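Local atomic coordinates of PfkB (Polaromonas sp. JS666, PDB entry 4DU5), a protein that probably phosphorylates a carbohydrate or a related small molecule using ATP, as other members of the pfkB (ribokinase-like) family of kinases do. Residues A78-T83 against S138-A143; D84-Y89 against T112-K117; T159-A164 against P195-T200; V187-N192 against D210-A215. All coordinates share one frame; numbering follows the deposited sequence.

Contact 1: A78-T83 against S138-A143; sequences ASRLGT and SHMGVA
Met140, modelled as selenomethionine, lies against Arg80 and Ser79 at the end of strand 75-81, in the central, mainly parallel sheet of the ribokinase-like fold. The contact is wholly van der Waals in kind, with no hydrogen bond joining the two segments. Its apolar core is a pair of chains sliding past each other in opposite directions: Arg80 CG and Met140 CG meet at 3.4 Å, and Arg80 CD lies 3.8 Å from Met140 CG. Only the aliphatic part of the arginine is used here, so its guanidinium is left to polar work outside the pair, in salt bridges to Asp107 and Asp144 and a hydrogen bond to Gln110. A lesser apolar touch comes from His139, whose CB nears Arg80 CD at 4.4 Å while its ring leads off. Phe32 of strand 27-32 and Phe162 also pack on Met140, where the loop after strand 128-131 passes over the large sheet. The second kind of packing is side chain against backbone. The chain of Met140 extends as far as SE and then bends (chi3 75°), which sets its methyl CE over the strand, 3.6 Å from Ser79 CA and 3.7 Å from Ala78 O.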
# COMPACT_ATOMS: atom_id res chain seq x y z
N ALA A 78 -10.85 -2.85 19.58
CA ALA A 78 -11.25 -3.97 18.76
C ALA A 78 -11.06 -3.64 17.27
O ALA A 78 -11.56 -2.61 16.79
CB ALA A 78 -12.67 -4.32 19.03
N SER A 79 -10.35 -4.50 16.55
CA SER A 79 -10.08 -4.26 15.13
C SER A 79 -9.58 -5.53 14.38
O SER A 79 -9.40 -6.62 14.97
CB SER A 79 -9.08 -3.10 14.98
OG SER A 79 -9.27 -2.39 13.77
N ARG A 80 -9.37 -5.40 13.07
CA ARG A 80 -8.70 -6.43 12.29
C ARG A 80 -7.52 -5.75 11.66
O ARG A 80 -7.58 -4.55 11.41
CB ARG A 80 -9.61 -6.96 11.16
CG ARG A 80 -10.98 -7.54 11.57
CD ARG A 80 -11.57 -8.29 10.38
NE ARG A 80 -10.86 -9.55 10.24
CZ ARG A 80 -11.26 -10.70 10.79
NH1 ARG A 80 -12.40 -10.75 11.46
NH2 ARG A 80 -10.53 -11.78 10.66
N LEU A 81 -6.46 -6.52 11.42
CA LEU A 81 -5.28 -6.08 10.69
C LEU A 81 -4.72 -7.27 9.92
O LEU A 81 -4.94 -8.42 10.31
CB LEU A 81 -4.19 -5.66 11.67
CG LEU A 81 -4.37 -4.48 12.63
CD1 LEU A 81 -3.29 -4.53 13.69
CD2 LEU A 81 -4.34 -3.16 11.81
N GLY A 82 -3.97 -7.03 8.85
CA GLY A 82 -3.17 -8.08 8.27
C GLY A 82 -2.04 -8.48 9.20
O GLY A 82 -1.82 -7.86 10.26
N THR A 83 -1.31 -9.53 8.81
CA THR A 83 -0.12 -9.97 9.55
C THR A 83 1.10 -9.57 8.75
O THR A 83 2.22 -10.07 9.01
CB THR A 83 -0.08 -11.48 9.73
OG1 THR A 83 -0.01 -12.09 8.44
CG2 THR A 83 -1.31 -11.97 10.50
N SER A 138 -12.14 -3.39 7.23
CA SER A 138 -13.43 -3.16 6.55
C SER A 138 -14.30 -4.41 6.57
O SER A 138 -15.51 -4.34 6.41
CB SER A 138 -13.30 -2.56 5.14
OG SER A 138 -12.91 -3.51 4.18
N HIS A 139 -13.67 -5.56 6.80
CA HIS A 139 -14.40 -6.81 6.84
C HIS A 139 -15.15 -7.09 8.14
O HIS A 139 -15.85 -8.09 8.23
CB HIS A 139 -13.48 -7.98 6.48
CG HIS A 139 -13.13 -8.02 5.03
ND1 HIS A 139 -13.88 -8.70 4.10
CD2 HIS A 139 -12.14 -7.41 4.34
CE1 HIS A 139 -13.36 -8.53 2.90
NE2 HIS A 139 -12.30 -7.75 3.01
N MSE A 140 -15.03 -6.23 9.15
CA MSE A 140 -15.72 -6.47 10.43
C MSE A 140 -17.24 -6.37 10.32
O MSE A 140 -17.75 -5.59 9.50
CB MSE A 140 -15.23 -5.52 11.52
CG MSE A 140 -13.75 -5.50 11.66
SE MSE A 140 -13.09 -4.02 12.77
CE MSE A 140 -13.61 -4.72 14.55
N GLY A 141 -17.94 -7.15 11.12
CA GLY A 141 -19.39 -7.14 11.15
C GLY A 141 -19.85 -7.61 12.52
O GLY A 141 -19.03 -7.87 13.38
N VAL A 142 -21.15 -7.75 12.71
CA VAL A 142 -21.69 -8.19 14.01
C VAL A 142 -21.03 -9.46 14.59
O VAL A 142 -20.89 -9.61 15.82
CB VAL A 142 -23.23 -8.35 13.95
CG1 VAL A 142 -23.88 -7.03 13.49
CG2 VAL A 142 -23.62 -9.51 13.03
N ALA A 143 -20.59 -10.36 13.70
CA ALA A 143 -19.95 -11.62 14.08
C ALA A 143 -18.65 -11.39 14.84
O ALA A 143 -18.17 -12.28 15.57
CB ALA A 143 -19.72 -12.50 12.82

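Contact 2: D84-Y89 against T112-K117; sequences DSMGRY and TGFQFK
Asp84 OD2 accepts from two backbone amides, Met86 N at 3.0 Å and Gly87 N at 3.2 Å, while the other oxygen of the same carboxylate, OD1, takes the hydroxyl of Thr112. Both amides come from the same face of the carboxylate, well above its plane (47° for Met86 N, 59° for Gly87 N). A chi1 of 63° puts CG between the backbone N and the carbonyl carbon and turns the carboxylate back to the first amides of the helix. The Thr112 OG1 to Asp84 OD1 bond, 2.6 Å, uses the syn lone pair. One aspartate thus caps helix 85-95 and ties it to the residue leading into strand 114-117, and the helix end probably favours its negative charge. Gly87 CA lies beside Thr112 OG1. The apolar half belongs to Met86, a selenomethionine: its CB approaches Thr112 CG2, and its SE sits 4.6 Å from the centroid of the Phe114 ring, an oblique Met-aromatic contact. Phe114 stacks on His131 and meets Phe114 of the second subunit. Helix 85-95, which flanks the large sheet, is thereby joined to strand 114-117 of the four-stranded sheet, beside strand 36-41 and at the subunit boundary.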
# COMPACT_ATOMS: atom_id res chain seq x y z
N ASP A 84 0.89 -8.68 7.78
CA ASP A 84 1.97 -7.97 7.08
C ASP A 84 2.70 -7.05 8.05
O ASP A 84 2.23 -6.81 9.18
CB ASP A 84 1.40 -7.15 5.93
CG ASP A 84 0.45 -6.08 6.40
OD1 ASP A 84 -0.72 -6.38 6.71
OD2 ASP A 84 0.88 -4.92 6.47
N SER A 85 3.84 -6.51 7.62
CA SER A 85 4.67 -5.67 8.50
C SER A 85 3.97 -4.42 9.02
O SER A 85 4.29 -3.92 10.08
CB SER A 85 6.00 -5.31 7.84
OG SER A 85 5.80 -4.54 6.69
N MSE A 86 3.00 -3.92 8.29
CA MSE A 86 2.32 -2.70 8.66
C MSE A 86 1.34 -3.05 9.76
O MSE A 86 1.19 -2.30 10.71
CB MSE A 86 1.56 -2.10 7.47
CG MSE A 86 2.37 -1.87 6.21
SE MSE A 86 1.31 -0.84 4.90
CE MSE A 86 0.04 -2.15 4.22
N GLY A 87 0.67 -4.19 9.58
CA GLY A 87 -0.23 -4.72 10.59
C GLY A 87 0.51 -4.95 11.89
O GLY A 87 0.02 -4.62 12.95
N ARG A 88 1.70 -5.52 11.80
CA ARG A 88 2.46 -5.84 13.01
C ARG A 88 2.95 -4.57 13.68
O ARG A 88 3.03 -4.51 14.91
CB ARG A 88 3.61 -6.82 12.73
CG ARG A 88 3.17 -8.27 12.44
CD ARG A 88 4.38 -9.20 12.30
NE ARG A 88 4.65 -9.63 10.92
CZ ARG A 88 5.63 -9.15 10.13
NH1 ARG A 88 6.45 -8.19 10.54
NH2 ARG A 88 5.79 -9.64 8.91
N TYR A 89 3.25 -3.55 12.88
CA TYR A 89 3.58 -2.25 13.42
C TYR A 89 2.37 -1.67 14.22
O TYR A 89 2.52 -1.21 15.36
CB TYR A 89 4.07 -1.31 12.32
CG TYR A 89 4.08 0.13 12.76
CD1 TYR A 89 5.12 0.64 13.56
CD2 TYR A 89 3.02 0.98 12.44
CE1 TYR A 89 5.10 1.97 14.01
CE2 TYR A 89 3.01 2.28 12.88
CZ TYR A 89 4.04 2.77 13.65
OH TYR A 89 3.99 4.07 14.05
N THR A 112 -3.67 -4.78 5.53
CA THR A 112 -3.65 -3.62 6.43
C THR A 112 -3.76 -2.32 5.65
O THR A 112 -3.05 -2.14 4.66
CB THR A 112 -2.34 -3.50 7.24
OG1 THR A 112 -2.15 -4.67 8.06
CG2 THR A 112 -2.38 -2.29 8.14
N GLY A 113 -4.61 -1.41 6.11
CA GLY A 113 -4.74 -0.10 5.51
C GLY A 113 -3.56 0.81 5.76
O GLY A 113 -2.78 0.60 6.67
N PHE A 114 -3.41 1.82 4.91
CA PHE A 114 -2.33 2.79 5.09
C PHE A 114 -2.65 4.11 4.44
O PHE A 114 -3.56 4.19 3.65
CB PHE A 114 -0.97 2.23 4.64
CG PHE A 114 -0.81 2.11 3.17
CD1 PHE A 114 -1.38 1.03 2.48
CD2 PHE A 114 -0.04 3.02 2.47
CE1 PHE A 114 -1.22 0.89 1.07
CE2 PHE A 114 0.12 2.91 1.08
CZ PHE A 114 -0.47 1.84 0.38
N GLN A 115 -1.94 5.16 4.82
CA GLN A 115 -2.15 6.45 4.17
C GLN A 115 -0.84 7.23 3.96
O GLN A 115 0.18 6.93 4.57
CB GLN A 115 -3.22 7.27 4.91
CG GLN A 115 -2.75 7.73 6.22
CD GLN A 115 -3.84 8.27 7.11
OE1 GLN A 115 -4.87 7.63 7.31
NE2 GLN A 115 -3.57 9.43 7.71
N PHE A 116 -0.91 8.22 3.08
CA PHE A 116 0.18 9.17 2.86
C PHE A 116 -0.31 10.58 3.22
O PHE A 116 -1.41 11.00 2.82
CB PHE A 116 0.61 9.17 1.37
CG PHE A 116 1.36 7.94 0.94
CD1 PHE A 116 2.69 7.76 1.30
CD2 PHE A 116 0.74 6.98 0.12
CE1 PHE A 116 3.40 6.60 0.90
CE2 PHE A 116 1.42 5.85 -0.30
CZ PHE A 116 2.75 5.64 0.10
N LYS A 117 0.51 11.32 3.96
CA LYS A 117 0.31 12.77 4.15
C LYS A 117 1.53 13.46 3.60
O LYS A 117 2.63 12.92 3.70
CB LYS A 117 0.09 13.16 5.63

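Contact 3: T159-A164 against P195-T200; sequences TGVFPA and PTLWAT
The indole of Trp198 carries the methyl of Ala164 on one face, CB lying 3.0 Å above the plane and displaced toward the rim, near the NE1 and CE2 side. Ala164 CA also stands over the face, 4.2 Å from the centroid of the six-membered ring and 28° off its normal, a CH-pi contact. At the edge, close to the ring plane, is Gly160 O, 4.2 Å from NE1. The indole reaches this place by a chain that leaves the backbone with CG opposite the carbonyl carbon (chi1 -70°) and then turns the ring broadside to Ala164. Helix 201-212 also touches the indole, through Leu203, Met204 and Ala207. Leu197 completes the grip on the alanine, with its CB 3.6 Å from Ala164 CB, and extends CD1 across to Val161 CG1 at 4.1 Å. A serine in place of Trp198 would probably leave the methyl of Ala164 without its aromatic cover and open a gap between residues 159-164 and helix 201-212. Two loops at the same end of the large sheet, one after strand 153-159 and one after strand 186-190, are joined in this way. Ala164 O and Leu197 O lie near each other, both acceptors, and form no hydrogen bond, nor does any other pair across the segments; these are therefore held to each other by apolar and CH-pi packing alone.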
# COMPACT_ATOMS: atom_id res chain seq x y z
N THR A 159 -17.78 6.56 16.88
CA THR A 159 -17.53 7.67 15.95
C THR A 159 -18.37 7.54 14.67
O THR A 159 -19.16 6.61 14.52
CB THR A 159 -16.07 7.69 15.64
OG1 THR A 159 -15.36 7.98 16.83
CG2 THR A 159 -15.75 8.72 14.66
N GLY A 160 -18.23 8.50 13.76
CA GLY A 160 -18.85 8.40 12.46
C GLY A 160 -18.01 7.60 11.46
O GLY A 160 -18.52 7.24 10.40
N VAL A 161 -16.75 7.33 11.78
CA VAL A 161 -15.85 6.65 10.85
C VAL A 161 -16.17 5.16 10.80
O VAL A 161 -16.66 4.67 9.77
CB VAL A 161 -14.39 6.86 11.16
CG1 VAL A 161 -13.56 6.19 10.15
CG2 VAL A 161 -14.09 8.33 11.14
N PHE A 162 -15.93 4.44 11.89
CA PHE A 162 -16.23 3.01 11.90
C PHE A 162 -17.53 2.63 11.16
O PHE A 162 -17.51 1.78 10.27
CB PHE A 162 -16.23 2.46 13.32
CG PHE A 162 -16.37 0.98 13.38
CD1 PHE A 162 -15.53 0.16 12.64
CD2 PHE A 162 -17.35 0.40 14.20
CE1 PHE A 162 -15.66 -1.26 12.71
CE2 PHE A 162 -17.50 -1.03 14.27
CZ PHE A 162 -16.64 -1.85 13.52
N PRO A 163 -18.65 3.28 11.47
CA PRO A 163 -19.85 2.90 10.71
C PRO A 163 -19.78 3.19 9.19
O PRO A 163 -20.56 2.61 8.43
CB PRO A 163 -20.95 3.72 11.35
CG PRO A 163 -20.25 4.86 11.94
CD PRO A 163 -18.95 4.34 12.45
N ALA A 164 -18.87 4.06 8.76
CA ALA A 164 -18.78 4.50 7.35
C ALA A 164 -17.84 3.67 6.52
O ALA A 164 -17.54 4.02 5.38
CB ALA A 164 -18.31 5.95 7.28
N PRO A 195 -17.16 12.18 4.08
CA PRO A 195 -18.07 12.00 2.95
C PRO A 195 -17.56 10.93 1.95
O PRO A 195 -18.35 10.08 1.50
CB PRO A 195 -18.14 13.39 2.30
CG PRO A 195 -17.16 14.28 3.09
CD PRO A 195 -16.30 13.36 3.90
N THR A 196 -16.27 10.96 1.64
CA THR A 196 -15.64 9.95 0.80
C THR A 196 -16.07 8.54 1.22
O THR A 196 -16.15 7.63 0.39
CB THR A 196 -14.10 10.00 0.88
OG1 THR A 196 -13.65 9.26 2.04
CG2 THR A 196 -13.56 11.47 0.91
N LEU A 197 -16.34 8.35 2.50
CA LEU A 197 -16.71 7.03 2.99
C LEU A 197 -18.17 6.63 2.77
O LEU A 197 -18.53 5.47 2.87
CB LEU A 197 -16.35 6.94 4.46
CG LEU A 197 -14.86 6.83 4.75
CD1 LEU A 197 -14.64 6.44 6.21
CD2 LEU A 197 -14.20 5.81 3.81
N TRP A 198 -19.02 7.61 2.48
CA TRP A 198 -20.45 7.39 2.38
C TRP A 198 -20.92 7.55 0.95
O TRP A 198 -20.40 8.42 0.21
CB TRP A 198 -21.21 8.39 3.25
CG TRP A 198 -21.06 8.18 4.69
CD1 TRP A 198 -20.16 8.79 5.50
CD2 TRP A 198 -21.82 7.29 5.52
NE1 TRP A 198 -20.31 8.33 6.79
CE2 TRP A 198 -21.33 7.42 6.83
CE3 TRP A 198 -22.88 6.40 5.28
CZ2 TRP A 198 -21.85 6.69 7.91
CZ3 TRP A 198 -23.40 5.66 6.36
CH2 TRP A 198 -22.88 5.82 7.65
N ALA A 199 -21.92 6.75 0.58
CA ALA A 199 -22.41 6.66 -0.80
C ALA A 199 -23.13 7.92 -1.31
O ALA A 199 -22.70 8.52 -2.31
CB ALA A 199 -23.29 5.42 -0.96
N THR A 200 -24.21 8.31 -0.62
CA THR A 200 -24.80 9.65 -0.78
C THR A 200 -24.57 10.44 0.50
O THR A 200 -24.68 9.88 1.60
CB THR A 200 -26.30 9.57 -1.09

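Contact 4: V187-N192 against D210-A215; sequences VSFDPN and DLATRA
Phe189 has its ring caught between its own chain and a helix: Pro191 N lies over the centre of the ring, 4.2 Å above the plane, while Leu211 CB comes from the other side, off-centre, 4.3 Å from the centroid in a CH-pi contact. This is the interior of a beta-alpha-beta unit of the ribokinase-like fold, strand 186-190, helix 201-212 and strand 217-218, the contact linking the first strand to the end of the helix. The ring gets there because CG stands anti to N (chi1 -175°), stretching the side chain outward from the sheet; the proline over it centres an inverse gamma turn. Leu211 crosses the phenylalanine at about a right angle, and its CB reaches CZ at 3.8 Å. Nearer the sheet, Phe189 CB packs on Ala215 CB at 3.4 Å, and Val187 CG1 rests 3.7 Å from Ala215 CA, at the end of the type I turn from Ala212. Replacing Phe189 by an alanine is likely to open a gap beneath Leu211 and Ala212 and to strip Pro191 of the ring it covers. No hydrogen bond crosses between the segments; strand 186-190 spends its backbone bonds on neighbouring strands, and near the helix end Arg214 also pairs with Asp178. There Arg214 NH1 bridges to Asp210 OD2 at 2.8 Å, approaching from above the carboxylate plane.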
# COMPACT_ATOMS: atom_id res chain seq x y z
N VAL A 187 -22.38 5.23 26.80
CA VAL A 187 -22.00 5.32 25.40
C VAL A 187 -21.79 6.75 24.95
O VAL A 187 -22.63 7.60 25.16
CB VAL A 187 -23.03 4.63 24.48
CG1 VAL A 187 -22.80 5.00 23.02
CG2 VAL A 187 -22.93 3.14 24.64
N SER A 188 -20.67 6.97 24.29
CA SER A 188 -20.26 8.23 23.77
C SER A 188 -20.35 8.19 22.25
O SER A 188 -19.91 7.23 21.62
CB SER A 188 -18.79 8.35 24.11
OG SER A 188 -18.57 9.51 24.84
N PHE A 189 -20.84 9.26 21.65
CA PHE A 189 -20.84 9.33 20.20
C PHE A 189 -20.27 10.62 19.69
O PHE A 189 -20.67 11.69 20.09
CB PHE A 189 -22.24 9.11 19.65
CG PHE A 189 -22.30 9.04 18.16
CD1 PHE A 189 -21.42 8.24 17.43
CD2 PHE A 189 -23.28 9.76 17.46
CE1 PHE A 189 -21.49 8.19 16.03
CE2 PHE A 189 -23.36 9.73 16.07
CZ PHE A 189 -22.48 8.94 15.35
N ASP A 190 -19.32 10.50 18.80
CA ASP A 190 -18.74 11.63 18.12
C ASP A 190 -19.10 11.55 16.63
O ASP A 190 -18.52 10.75 15.91
CB ASP A 190 -17.23 11.65 18.31
CG ASP A 190 -16.57 12.76 17.52
OD1 ASP A 190 -17.30 13.56 16.88
OD2 ASP A 190 -15.31 12.86 17.55
N PRO A 191 -20.05 12.40 16.16
CA PRO A 191 -20.57 12.34 14.78
C PRO A 191 -19.62 12.90 13.73
O PRO A 191 -19.92 13.91 13.09
CB PRO A 191 -21.82 13.22 14.85
CG PRO A 191 -21.60 14.13 15.97
CD PRO A 191 -20.71 13.45 16.96
N ASN A 192 -18.47 12.25 13.55
CA ASN A 192 -17.52 12.65 12.52
C ASN A 192 -18.10 12.52 11.14
O ASN A 192 -18.81 11.56 10.86
CB ASN A 192 -16.32 11.73 12.59
CG ASN A 192 -15.32 12.17 13.60
OD1 ASN A 192 -14.76 13.27 13.49
ND2 ASN A 192 -15.07 11.32 14.58
N ASP A 210 -28.94 8.41 13.02
CA ASP A 210 -29.69 7.27 13.54
C ASP A 210 -28.84 6.62 14.62
O ASP A 210 -29.35 6.08 15.60
CB ASP A 210 -30.07 6.28 12.41
CG ASP A 210 -30.55 4.90 12.95
OD1 ASP A 210 -31.72 4.81 13.42
OD2 ASP A 210 -29.74 3.92 12.89
N LEU A 211 -27.53 6.67 14.42
CA LEU A 211 -26.60 6.27 15.45
C LEU A 211 -26.76 7.15 16.71
O LEU A 211 -26.60 6.70 17.84
CB LEU A 211 -25.17 6.32 14.91
CG LEU A 211 -24.77 5.26 13.88
CD1 LEU A 211 -23.69 5.77 12.92
CD2 LEU A 211 -24.33 3.99 14.57
N ALA A 212 -27.11 8.42 16.49
CA ALA A 212 -27.26 9.37 17.59
C ALA A 212 -28.33 8.88 18.53
O ALA A 212 -28.25 9.12 19.73
CB ALA A 212 -27.60 10.75 17.06
N THR A 213 -29.32 8.19 17.98
CA THR A 213 -30.34 7.41 18.71
C THR A 213 -29.81 6.41 19.77
O THR A 213 -30.57 5.87 20.53
CB THR A 213 -31.25 6.66 17.65
OG1 THR A 213 -32.21 7.58 17.08
CG2 THR A 213 -31.96 5.41 18.22
N ARG A 214 -28.51 6.19 19.84
CA ARG A 214 -28.01 5.10 20.68
C ARG A 214 -26.92 5.55 21.68
O ARG A 214 -26.29 4.73 22.38
CB ARG A 214 -27.51 3.94 19.80
CG ARG A 214 -28.59 3.18 19.05
CD ARG A 214 -28.05 2.35 17.83
NE ARG A 214 -29.13 1.55 17.21
CZ ARG A 214 -29.85 1.94 16.16
NH1 ARG A 214 -29.60 3.10 15.56
NH2 ARG A 214 -30.83 1.18 15.69
N ALA A 215 -26.68 6.85 21.74
CA ALA A 215 -25.64 7.37 22.63
C ALA A 215 -26.24 8.10 23.83
O ALA A 215 -27.31 8.70 23.73
CB ALA A 215 -24.73 8.29 21.88

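All four contacts are largely buried, yet they sit differently. Contacts 1 and 4 both anchor on the large sheet, about 21 Å apart between centres, and contact 4 lies nearest the centre of the chain, its own centre about 11 Å from it. Contacts 1 and 2 share the passage from strand 75-81 into helix 85-95 and meet where Gly82 N approaches Thr112 OG1, probably a weak hydrogen bond. Contacts 3 and 4 interleave along the chain and touch through Pro163 and Leu211. Their chemistry follows place: contacts 1, 3 and 4 join their segments by packing alone, whereas contact 2, reaching the small sheet beside the second subunit, adds a charged cap and a hydrogen bond between segments.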